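Side-chain contacts in flagellar brake protein YcgR (Klebsiella pneumoniae, PDB 5KEC), which binds the second messenger cyclic di-GMP and, as the regulator MrkH, probably activates transcription of type 3 fimbriae genes: residues 189-194 and 199-204; 131-136 and 153-158; 18-23 and 98-103; 49-54 and 76-81. All coordinates share one frame; numbering follows the deposited sequence.

Contact 1 of 4, residues 189-194 and 199-204; sequences VITLDN and SESYYQ
One face of the Y203 ring carries V189, whose CG1 sits 4.1 Å from the ring centroid, 17° off the normal, in a CH-pi contact displaced toward the rim. The second methyl, V189 CG2, reaches Y203 CE1 at 3.5 Å, so one methyl lies over the face while the other comes close at the rim. On the other face of the hairpin, the edge of the Y202 ring lies near I190 O, while L192 CD1 approaches Y202 CE2 at 4.0 Å. K152 makes a cation-pi contact with Y202 and a salt bridge with E200. Strands 189-193 and 199-204 are antiparallel, the second leading into Q204, a residue that binds cyclic di-GMP. I190 and Y202 exchange two backbone hydrogen bonds, each 2.7 Å between N of one and O of the other. L192 and E200 form the next hydrogen-bonded pair. Between them, T191 and S201 form a non-hydrogen-bonded pair whose hydroxyls meet instead: with each anti to its carbonyl carbon (chi1 -60° and -61°), T191 OG1 and S201 OG stand 2.8 Å apart in a hydrogen bond. This adds a side-chain link at a pair without backbone bonds across it.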
# COMPACT_ATOMS: atom_id res chain seq x y z
N VAL B 189 -0.52 2.55 -20.49
CA VAL B 189 0.06 2.01 -21.71
C VAL B 189 1.42 2.63 -21.93
O VAL B 189 1.53 3.85 -22.12
CB VAL B 189 -0.80 2.33 -22.95
CG1 VAL B 189 -0.42 1.41 -24.11
CG2 VAL B 189 -2.27 2.22 -22.62
N ILE B 190 2.45 1.80 -21.90
CA ILE B 190 3.81 2.26 -22.12
C ILE B 190 4.24 1.94 -23.54
O ILE B 190 4.19 0.79 -23.97
CB ILE B 190 4.78 1.60 -21.13
CG1 ILE B 190 4.42 2.00 -19.70
CG2 ILE B 190 6.21 1.96 -21.45
CD1 ILE B 190 5.21 1.28 -18.63
N THR B 191 4.65 2.96 -24.28
CA THR B 191 5.06 2.76 -25.67
C THR B 191 6.56 3.04 -25.84
O THR B 191 7.05 4.09 -25.43
CB THR B 191 4.24 3.64 -26.63
OG1 THR B 191 2.85 3.30 -26.53
CG2 THR B 191 4.69 3.43 -28.07
N LEU B 192 7.27 2.08 -26.42
CA LEU B 192 8.69 2.24 -26.68
C LEU B 192 8.91 2.65 -28.13
O LEU B 192 8.42 1.99 -29.05
CB LEU B 192 9.45 0.95 -26.38
CG LEU B 192 9.45 0.46 -24.92
CD1 LEU B 192 10.34 -0.76 -24.76
CD2 LEU B 192 9.88 1.57 -23.98
N ASP B 193 9.62 3.75 -28.33
CA ASP B 193 9.89 4.25 -29.68
C ASP B 193 11.37 4.13 -30.01
O ASP B 193 12.22 4.58 -29.25
CB ASP B 193 9.45 5.71 -29.81
CG ASP B 193 7.97 5.89 -29.57
OD1 ASP B 193 7.63 6.75 -28.73
OD2 ASP B 193 7.16 5.20 -30.21
N ASN B 194 11.66 3.54 -31.17
CA ASN B 194 13.04 3.41 -31.62
C ASN B 194 13.13 3.15 -33.13
O ASN B 194 12.62 3.93 -33.93
CB ASN B 194 13.76 2.31 -30.84
CG ASN B 194 13.00 1.00 -30.82
OD1 ASN B 194 12.12 0.79 -29.99
ND2 ASN B 194 13.34 0.11 -31.75
N SER B 199 7.22 0.67 -33.29
CA SER B 199 6.71 1.03 -31.97
C SER B 199 5.99 -0.12 -31.27
O SER B 199 5.14 -0.79 -31.86
CB SER B 199 5.79 2.24 -32.09
OG SER B 199 4.97 2.37 -30.94
N GLU B 200 6.32 -0.33 -30.00
CA GLU B 200 5.69 -1.38 -29.19
C GLU B 200 4.97 -0.79 -27.99
O GLU B 200 5.54 0.00 -27.24
CB GLU B 200 6.74 -2.38 -28.71
CG GLU B 200 7.28 -3.32 -29.78
CD GLU B 200 6.32 -4.45 -30.09
OE1 GLU B 200 6.47 -5.54 -29.49
OE2 GLU B 200 5.42 -4.26 -30.94
N SER B 201 3.72 -1.19 -27.79
CA SER B 201 2.96 -0.75 -26.63
C SER B 201 2.71 -1.89 -25.65
O SER B 201 2.27 -2.97 -26.03
CB SER B 201 1.64 -0.10 -27.05
OG SER B 201 1.87 1.04 -27.85
N TYR B 202 3.00 -1.63 -24.38
CA TYR B 202 2.81 -2.61 -23.32
C TYR B 202 1.83 -2.06 -22.31
O TYR B 202 1.91 -0.89 -21.94
CB TYR B 202 4.14 -2.92 -22.64
CG TYR B 202 5.21 -3.36 -23.61
CD1 TYR B 202 5.41 -4.71 -23.88
CD2 TYR B 202 5.99 -2.43 -24.28
CE1 TYR B 202 6.38 -5.12 -24.77
CE2 TYR B 202 6.97 -2.83 -25.17
CZ TYR B 202 7.16 -4.17 -25.41
OH TYR B 202 8.13 -4.57 -26.31
N TYR B 203 0.89 -2.90 -21.87
CA TYR B 203 -0.05 -2.48 -20.86
C TYR B 203 0.43 -2.91 -19.48
O TYR B 203 0.74 -4.08 -19.25
CB TYR B 203 -1.44 -3.05 -21.15
CG TYR B 203 -2.05 -2.51 -22.41
CD1 TYR B 203 -2.95 -1.46 -22.37
CD2 TYR B 203 -1.72 -3.04 -23.65
CE1 TYR B 203 -3.51 -0.95 -23.53
CE2 TYR B 203 -2.27 -2.55 -24.82
CZ TYR B 203 -3.17 -1.50 -24.75
OH TYR B 203 -3.72 -1.00 -25.90
N GLN B 204 0.52 -1.95 -18.57
CA GLN B 204 0.92 -2.22 -17.20
C GLN B 204 -0.27 -2.09 -16.27
O GLN B 204 -0.86 -1.02 -16.16
CB GLN B 204 2.05 -1.28 -16.76
CG GLN B 204 2.44 -1.45 -15.30
CD GLN B 204 3.63 -0.60 -14.91
OE1 GLN B 204 4.77 -0.92 -15.24
NE2 GLN B 204 3.37 0.50 -14.21

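Contact 2 of 4, residues 131-136 and 153-158; sequences NGENYL and TPNLKF
An Asx turn at N131 prepares one side of this surface contact, and E133, whose backbone N closes that turn, reaches N155 with its carboxylate. N131 OD1 accepts from the backbone N of E133 at 3.0 Å, the donor lying well above the carbonyl plane. With its CG between the backbone N and the carbonyl carbon (chi1 64°), N131 folds back over its own turn, and its ND2 lies at the edge of the F158 ring, 3.7 Å from CE1. Amide and ring are turned 59° against each other. A water ties the two asparagines together, accepting from N131 ND2 at 2.7 Å and from N155 ND2 at 2.8 Å. The direct link is looser: N155 ND2 stands 2.8 Å from E133 OE2, but the bond is bent to 117° and weak, although carboxylate and amide planes are not far from parallel. N155 also shapes its own loop, since its O accepts from F158 N and its CG lies at the edge of the F158 ring. H129 stacks on that ring. Such an Asx turn, with G132 at positive phi, belongs here to the loop joining antiparallel strands 124-128 and 134-142 of the PilZ-type domain.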
# COMPACT_ATOMS: atom_id res chain seq x y z
N ASN B 131 -15.50 -14.59 -17.67
CA ASN B 131 -16.13 -15.30 -18.77
C ASN B 131 -15.38 -16.56 -19.18
O ASN B 131 -15.67 -17.16 -20.21
CB ASN B 131 -16.27 -14.39 -19.98
CG ASN B 131 -14.93 -13.95 -20.52
OD1 ASN B 131 -13.89 -14.32 -19.98
ND2 ASN B 131 -14.95 -13.17 -21.60
N GLY B 132 -14.39 -16.95 -18.38
CA GLY B 132 -13.65 -18.18 -18.65
C GLY B 132 -12.45 -18.01 -19.57
O GLY B 132 -11.71 -18.96 -19.80
N GLU B 133 -12.26 -16.80 -20.09
CA GLU B 133 -11.13 -16.55 -20.97
C GLU B 133 -9.81 -16.57 -20.20
O GLU B 133 -9.71 -15.98 -19.13
CB GLU B 133 -11.30 -15.21 -21.69
CG GLU B 133 -10.14 -14.84 -22.59
CD GLU B 133 -10.46 -13.67 -23.49
OE1 GLU B 133 -11.42 -13.78 -24.28
OE2 GLU B 133 -9.76 -12.64 -23.41
N ASN B 134 -8.82 -17.27 -20.75
CA ASN B 134 -7.49 -17.33 -20.14
C ASN B 134 -6.76 -16.00 -20.25
O ASN B 134 -6.81 -15.33 -21.28
CB ASN B 134 -6.66 -18.43 -20.82
CG ASN B 134 -7.12 -19.83 -20.47
OD1 ASN B 134 -7.47 -20.12 -19.33
ND2 ASN B 134 -7.13 -20.72 -21.46
N TYR B 135 -6.08 -15.60 -19.17
CA TYR B 135 -5.15 -14.49 -19.26
C TYR B 135 -3.78 -14.87 -18.73
O TYR B 135 -3.64 -15.78 -17.92
CB TYR B 135 -5.66 -13.25 -18.52
CG TYR B 135 -5.83 -13.42 -17.03
CD1 TYR B 135 -4.73 -13.53 -16.18
CD2 TYR B 135 -7.10 -13.47 -16.48
CE1 TYR B 135 -4.90 -13.69 -14.82
CE2 TYR B 135 -7.28 -13.63 -15.12
CZ TYR B 135 -6.18 -13.73 -14.29
OH TYR B 135 -6.38 -13.89 -12.94
N LEU B 136 -2.78 -14.15 -19.20
CA LEU B 136 -1.41 -14.35 -18.76
C LEU B 136 -0.75 -12.99 -18.65
O LEU B 136 -0.92 -12.15 -19.53
CB LEU B 136 -0.65 -15.22 -19.76
CG LEU B 136 0.83 -15.41 -19.44
CD1 LEU B 136 1.00 -16.03 -18.07
CD2 LEU B 136 1.50 -16.27 -20.51
N THR B 153 -1.69 -7.74 -24.82
CA THR B 153 -3.07 -8.04 -25.22
C THR B 153 -4.00 -8.15 -24.02
O THR B 153 -4.52 -9.22 -23.72
CB THR B 153 -3.14 -9.36 -26.02
OG1 THR B 153 -2.49 -10.40 -25.29
CG2 THR B 153 -2.47 -9.20 -27.37
N PRO B 154 -4.23 -7.03 -23.32
CA PRO B 154 -5.12 -7.06 -22.17
C PRO B 154 -6.59 -7.20 -22.58
O PRO B 154 -6.98 -6.75 -23.66
CB PRO B 154 -4.90 -5.69 -21.52
CG PRO B 154 -4.49 -4.80 -22.67
CD PRO B 154 -3.66 -5.69 -23.57
N ASN B 155 -7.38 -7.83 -21.72
CA ASN B 155 -8.83 -7.82 -21.86
C ASN B 155 -9.34 -6.68 -20.99
O ASN B 155 -9.68 -6.87 -19.82
CB ASN B 155 -9.42 -9.15 -21.39
CG ASN B 155 -10.81 -9.40 -21.94
OD1 ASN B 155 -11.54 -8.46 -22.26
ND2 ASN B 155 -11.18 -10.67 -22.07
N LEU B 156 -9.40 -5.48 -21.57
CA LEU B 156 -9.58 -4.27 -20.78
C LEU B 156 -10.84 -4.21 -19.93
O LEU B 156 -10.84 -3.62 -18.84
CB LEU B 156 -9.46 -3.03 -21.67
CG LEU B 156 -8.04 -2.75 -22.15
CD1 LEU B 156 -8.01 -1.58 -23.13
CD2 LEU B 156 -7.13 -2.48 -20.96
N LYS B 157 -11.93 -4.81 -20.40
CA LYS B 157 -13.18 -4.71 -19.68
C LYS B 157 -13.13 -5.42 -18.32
O LYS B 157 -13.97 -5.17 -17.46
CB LYS B 157 -14.34 -5.23 -20.52
CG LYS B 157 -14.32 -6.72 -20.79
CD LYS B 157 -15.50 -7.10 -21.67
CE LYS B 157 -15.55 -8.60 -21.92
NZ LYS B 157 -16.78 -8.97 -22.68
N PHE B 158 -12.15 -6.29 -18.12
CA PHE B 158 -12.00 -6.98 -16.84
C PHE B 158 -10.96 -6.33 -15.96
O PHE B 158 -10.63 -6.83 -14.88
CB PHE B 158 -11.65 -8.45 -17.07
CG PHE B 158 -12.75 -9.23 -17.70
CD1 PHE B 158 -12.65 -9.66 -19.01
CD2 PHE B 158 -13.91 -9.51 -17.00
CE1 PHE B 158 -13.68 -10.38 -19.60
CE2 PHE B 158 -14.93 -10.22 -17.58
CZ PHE B 158 -14.82 -10.66 -18.89
O HOH W 1 -13.13 -12.24 -23.37

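Contact 3 of 4, residues 18-23 and 98-103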
# COMPACT_ATOMS: atom_id res chain seq x y z
N ALA B 18 -1.35 9.77 23.82
CA ALA B 18 -0.41 10.81 24.22
C ALA B 18 0.47 11.27 23.06
O ALA B 18 0.75 12.46 22.92
CB ALA B 18 0.46 10.33 25.37
N ILE B 19 0.91 10.33 22.22
CA ILE B 19 1.76 10.65 21.08
C ILE B 19 1.00 11.44 20.03
O ILE B 19 1.52 12.42 19.47
CB ILE B 19 2.39 9.39 20.45
CG1 ILE B 19 3.55 8.88 21.31
CG2 ILE B 19 2.88 9.69 19.04
CD1 ILE B 19 3.98 7.46 20.97
N PHE B 20 -0.23 11.03 19.75
CA PHE B 20 -1.04 11.75 18.77
C PHE B 20 -1.31 13.19 19.21
O PHE B 20 -1.18 14.13 18.41
CB PHE B 20 -2.34 11.00 18.45
CG PHE B 20 -2.20 10.05 17.30
CD1 PHE B 20 -1.47 8.88 17.43
CD2 PHE B 20 -2.79 10.33 16.07
CE1 PHE B 20 -1.33 8.00 16.37
CE2 PHE B 20 -2.66 9.46 15.00
CZ PHE B 20 -1.93 8.29 15.15
N ARG B 21 -1.67 13.37 20.47
CA ARG B 21 -1.94 14.69 21.02
C ARG B 21 -0.73 15.62 20.90
O ARG B 21 -0.88 16.81 20.63
CB ARG B 21 -2.39 14.60 22.47
CG ARG B 21 -3.77 14.00 22.66
CD ARG B 21 -4.24 14.18 24.09
NE ARG B 21 -5.57 13.63 24.31
CZ ARG B 21 -6.70 14.27 24.02
NH1 ARG B 21 -6.65 15.48 23.48
NH2 ARG B 21 -7.88 13.70 24.26
N GLU B 22 0.46 15.06 21.11
CA GLU B 22 1.68 15.84 21.05
C GLU B 22 2.01 16.24 19.62
O GLU B 22 2.31 17.41 19.34
CB GLU B 22 2.85 15.06 21.66
CG GLU B 22 4.18 15.79 21.60
CD GLU B 22 5.24 15.13 22.45
OE1 GLU B 22 5.72 14.03 22.09
OE2 GLU B 22 5.60 15.71 23.50
N GLU B 23 1.96 15.28 18.70
CA GLU B 23 2.26 15.56 17.31
C GLU B 23 1.25 16.56 16.73
O GLU B 23 1.60 17.43 15.93
CB GLU B 23 2.30 14.27 16.49
CG GLU B 23 3.31 13.25 17.00
CD GLU B 23 4.73 13.80 17.09
OE1 GLU B 23 5.13 14.61 16.23
OE2 GLU B 23 5.45 13.42 18.03
N PHE B 98 -10.47 8.74 11.57
CA PHE B 98 -9.86 7.42 11.54
C PHE B 98 -9.77 6.90 12.97
O PHE B 98 -9.58 7.68 13.90
CB PHE B 98 -8.45 7.49 10.94
CG PHE B 98 -8.42 7.80 9.46
CD1 PHE B 98 -8.42 6.77 8.53
CD2 PHE B 98 -8.37 9.11 9.01
CE1 PHE B 98 -8.39 7.05 7.18
CE2 PHE B 98 -8.34 9.39 7.67
CZ PHE B 98 -8.35 8.36 6.74
N SER B 99 -9.92 5.60 13.15
CA SER B 99 -9.71 5.01 14.47
C SER B 99 -8.24 5.14 14.83
O SER B 99 -7.38 4.99 13.98
CB SER B 99 -10.12 3.54 14.48
OG SER B 99 -11.52 3.39 14.63
N LEU B 100 -7.96 5.43 16.10
CA LEU B 100 -6.58 5.48 16.54
C LEU B 100 -5.95 4.13 16.28
O LEU B 100 -6.59 3.10 16.48
CB LEU B 100 -6.48 5.85 18.02
CG LEU B 100 -6.56 7.35 18.36
CD1 LEU B 100 -6.60 7.54 19.86
CD2 LEU B 100 -5.39 8.12 17.75
N PRO B 101 -4.69 4.13 15.82
CA PRO B 101 -4.00 2.86 15.58
C PRO B 101 -3.79 2.15 16.91
O PRO B 101 -3.71 2.80 17.95
CB PRO B 101 -2.65 3.31 15.01
CG PRO B 101 -2.45 4.69 15.58
CD PRO B 101 -3.82 5.29 15.62
N GLU B 102 -3.69 0.83 16.86
CA GLU B 102 -3.51 0.04 18.07
C GLU B 102 -2.06 -0.39 18.14
O GLU B 102 -1.62 -0.99 19.11
CB GLU B 102 -4.44 -1.17 18.05
CG GLU B 102 -5.92 -0.81 18.10
CD GLU B 102 -6.82 -1.96 17.73
OE1 GLU B 102 -6.49 -2.70 16.77
OE2 GLU B 102 -7.87 -2.14 18.39
N CYS B 103 -1.32 -0.07 17.09
CA CYS B 103 0.11 -0.34 17.06
C CYS B 103 0.84 0.75 16.28
O CYS B 103 0.42 1.15 15.19
CB CYS B 103 0.39 -1.71 16.46
SG CYS B 103 2.02 -2.38 16.89
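F20 projects from helix 13-25 and meets L100 and P101, which follow strand 94-99, where the helix packs against the antiparallel barrel of the YcgR-like N-terminal domain. The two side chains of F20 and L100 run antiparallel past one another, and the leucine lays one methyl over the aromatic face. L100 CD2 stands 3.8 Å from the centroid of the F20 ring and 14° off its normal, a CH-pi contact over the face, displaced toward the CG-CD2 side of the rim. Chi1 of -82° sets the leucine CG beside the backbone N, and with chi2 at 174° it is CD2 that turns to the ring. P101 arrives from a direction opposed to that of F20 and touches the far end of the ring, at CE1 and CZ. The pyrrolidine carbons and the ring tip are purely apolar, and no hydrogen bond crosses between the two segments. Around them, L43, V46 and L104 also touch F20, while F78 meets it edge-to-face, so the helix is anchored by a phenylalanine inserted among barrel side chains. At the proline end two close approaches are matched: P101 CG lies 3.6 Å from F20 CE1, and P101 CD the same distance from F20 CZ.

Contact 4 of 4, residues 49-54 and 76-81; sequences AEFHIQ and IEFNAA
F51 and F78 extend from strands 50-55 and 74-87, which do not bond to each other directly: strand 94-99 lies between them in the sheet, antiparallel to both, and F51 shares backbone hydrogen bonding with F98 there. The contact therefore spans the interior of the curled antiparallel barrel of the YcgR-like N-terminal domain and is made by side chains alone. The two phenylalanines come from opposite directions. Their planes stand at 83°, and with centroids 5.9 Å apart they form an offset edge-to-face (T-shaped) pair in which the edge of F78 is turned toward the face of F51. Because of the offset, the near approach is made at the rim of F51, where CZ lies close to the plane of the F78 ring, at its edge. Both rings adopt a similar first torsion, CG between the backbone N and the carbonyl carbon (chi1 70° for F51), which directs each one across the barrel. A80, two residues beyond F78 on the same strand, points its CB the same way and lies near the plane of the F51 ring, at its edge. Further aromatics complete the core: F67 meets F51 edge-to-face and lies almost parallel to F78, while F98 meets F51 with planes about 15° apart. On the outer side, E77 forms a salt bridge with R111, one of the residues that bind cyclic di-GMP, so the strand that carries F78 inward also holds a binding-site arginine outward. Between the segments the closest atoms are F51 CE2 and A80 CB, 3.8 Å apart, with F51 CZ and F78 CE1 next at 3.9 Å.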
# COMPACT_ATOMS: atom_id res chain seq x y z
N ALA B 49 -10.54 8.01 20.93
CA ALA B 49 -10.82 6.88 20.05
C ALA B 49 -10.44 7.11 18.58
O ALA B 49 -10.28 6.15 17.83
CB ALA B 49 -12.29 6.50 20.15
N GLU B 50 -10.29 8.37 18.19
CA GLU B 50 -10.12 8.70 16.77
C GLU B 50 -9.19 9.90 16.55
O GLU B 50 -8.97 10.70 17.46
CB GLU B 50 -11.48 9.00 16.14
CG GLU B 50 -12.41 7.80 16.06
CD GLU B 50 -13.83 8.19 15.70
OE1 GLU B 50 -14.23 9.35 15.95
OE2 GLU B 50 -14.56 7.32 15.16
N PHE B 51 -8.64 9.99 15.35
CA PHE B 51 -7.91 11.19 14.95
C PHE B 51 -8.48 11.67 13.63
O PHE B 51 -8.96 10.87 12.83
CB PHE B 51 -6.41 10.94 14.83
CG PHE B 51 -6.03 10.07 13.67
CD1 PHE B 51 -5.74 10.63 12.43
CD2 PHE B 51 -5.94 8.69 13.81
CE1 PHE B 51 -5.38 9.83 11.35
CE2 PHE B 51 -5.58 7.88 12.74
CZ PHE B 51 -5.30 8.45 11.51
N HIS B 52 -8.41 12.98 13.39
CA HIS B 52 -8.99 13.55 12.18
C HIS B 52 -7.93 14.13 11.27
O HIS B 52 -6.90 14.62 11.73
CB HIS B 52 -9.98 14.66 12.52
CG HIS B 52 -11.18 14.18 13.26
ND1 HIS B 52 -12.30 14.96 13.44
CD2 HIS B 52 -11.44 12.99 13.86
CE1 HIS B 52 -13.20 14.28 14.13
NE2 HIS B 52 -12.70 13.08 14.40
N ILE B 53 -8.21 14.09 9.98
CA ILE B 53 -7.47 14.88 9.01
C ILE B 53 -8.49 15.47 8.04
O ILE B 53 -9.63 15.00 7.97
CB ILE B 53 -6.43 14.03 8.25
CG1 ILE B 53 -7.11 12.86 7.54
CG2 ILE B 53 -5.34 13.54 9.20
CD1 ILE B 53 -7.42 13.14 6.09
N GLN B 54 -8.09 16.51 7.31
CA GLN B 54 -8.98 17.16 6.37
C GLN B 54 -8.30 17.29 5.03
O GLN B 54 -7.11 17.63 4.94
CB GLN B 54 -9.39 18.55 6.89
CG GLN B 54 -10.22 18.51 8.18
CD GLN B 54 -10.33 19.87 8.84
OE1 GLN B 54 -10.18 20.90 8.19
NE2 GLN B 54 -10.57 19.89 10.15
N ILE B 76 6.88 7.76 12.46
CA ILE B 76 5.98 6.84 13.15
C ILE B 76 4.99 6.27 12.15
O ILE B 76 4.09 6.98 11.68
CB ILE B 76 5.19 7.56 14.27
CG1 ILE B 76 6.14 8.39 15.14
CG2 ILE B 76 4.42 6.55 15.10
CD1 ILE B 76 5.43 9.25 16.15
N GLU B 77 5.16 5.00 11.81
CA GLU B 77 4.25 4.39 10.84
C GLU B 77 3.16 3.54 11.50
O GLU B 77 3.37 2.91 12.54
CB GLU B 77 5.02 3.60 9.78
CG GLU B 77 5.68 2.33 10.26
CD GLU B 77 6.44 1.64 9.15
OE1 GLU B 77 7.51 2.16 8.75
OE2 GLU B 77 5.97 0.60 8.65
N PHE B 78 1.99 3.56 10.88
CA PHE B 78 0.85 2.83 11.40
C PHE B 78 -0.21 2.73 10.32
O PHE B 78 -0.12 3.39 9.28
CB PHE B 78 0.29 3.54 12.64
CG PHE B 78 -0.17 4.94 12.37
CD1 PHE B 78 -1.51 5.21 12.13
CD2 PHE B 78 0.74 6.00 12.36
CE1 PHE B 78 -1.94 6.51 11.90
CE2 PHE B 78 0.32 7.29 12.12
CZ PHE B 78 -1.02 7.55 11.89
N ASN B 79 -1.20 1.89 10.56
CA ASN B 79 -2.34 1.77 9.67
C ASN B 79 -3.58 2.14 10.46
O ASN B 79 -3.61 1.96 11.67
CB ASN B 79 -2.46 0.35 9.13
CG ASN B 79 -1.28 -0.04 8.26
OD1 ASN B 79 -1.29 0.17 7.05
ND2 ASN B 79 -0.25 -0.61 8.88
N ALA B 80 -4.59 2.66 9.78
CA ALA B 80 -5.82 3.02 10.45
C ALA B 80 -6.98 3.02 9.47
O ALA B 80 -6.83 3.40 8.31
CB ALA B 80 -5.70 4.39 11.13
N ALA B 81 -8.13 2.57 9.95
CA ALA B 81 -9.32 2.51 9.11
C ALA B 81 -10.16 3.76 9.31
O ALA B 81 -10.22 4.33 10.40
CB ALA B 81 -10.13 1.26 9.43

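Overall arrangement
From the N terminus, helix 13-25 opens the loop that contact 3 closes some 75 residues later, after strand 94-99. Contact 4 is nested within that loop, joining strands 50-55 and 74-87. The two touch through backbone bonding between the neighbouring segments 98-103 and 49-54, including a probable hydrogen bond from L100 N to A49 O, and their centres lie about 7 Å apart; the helix reaches the same core through contact 3. The second domain follows in series: contact 2 closes a short loop from 131-136 to 153-158, and then the hairpin of contact 1 closes. These two meet where Y203 packs on P154. Contacts 1 and 3 have centres about 45 Å apart, at opposite sides of the chain's centre.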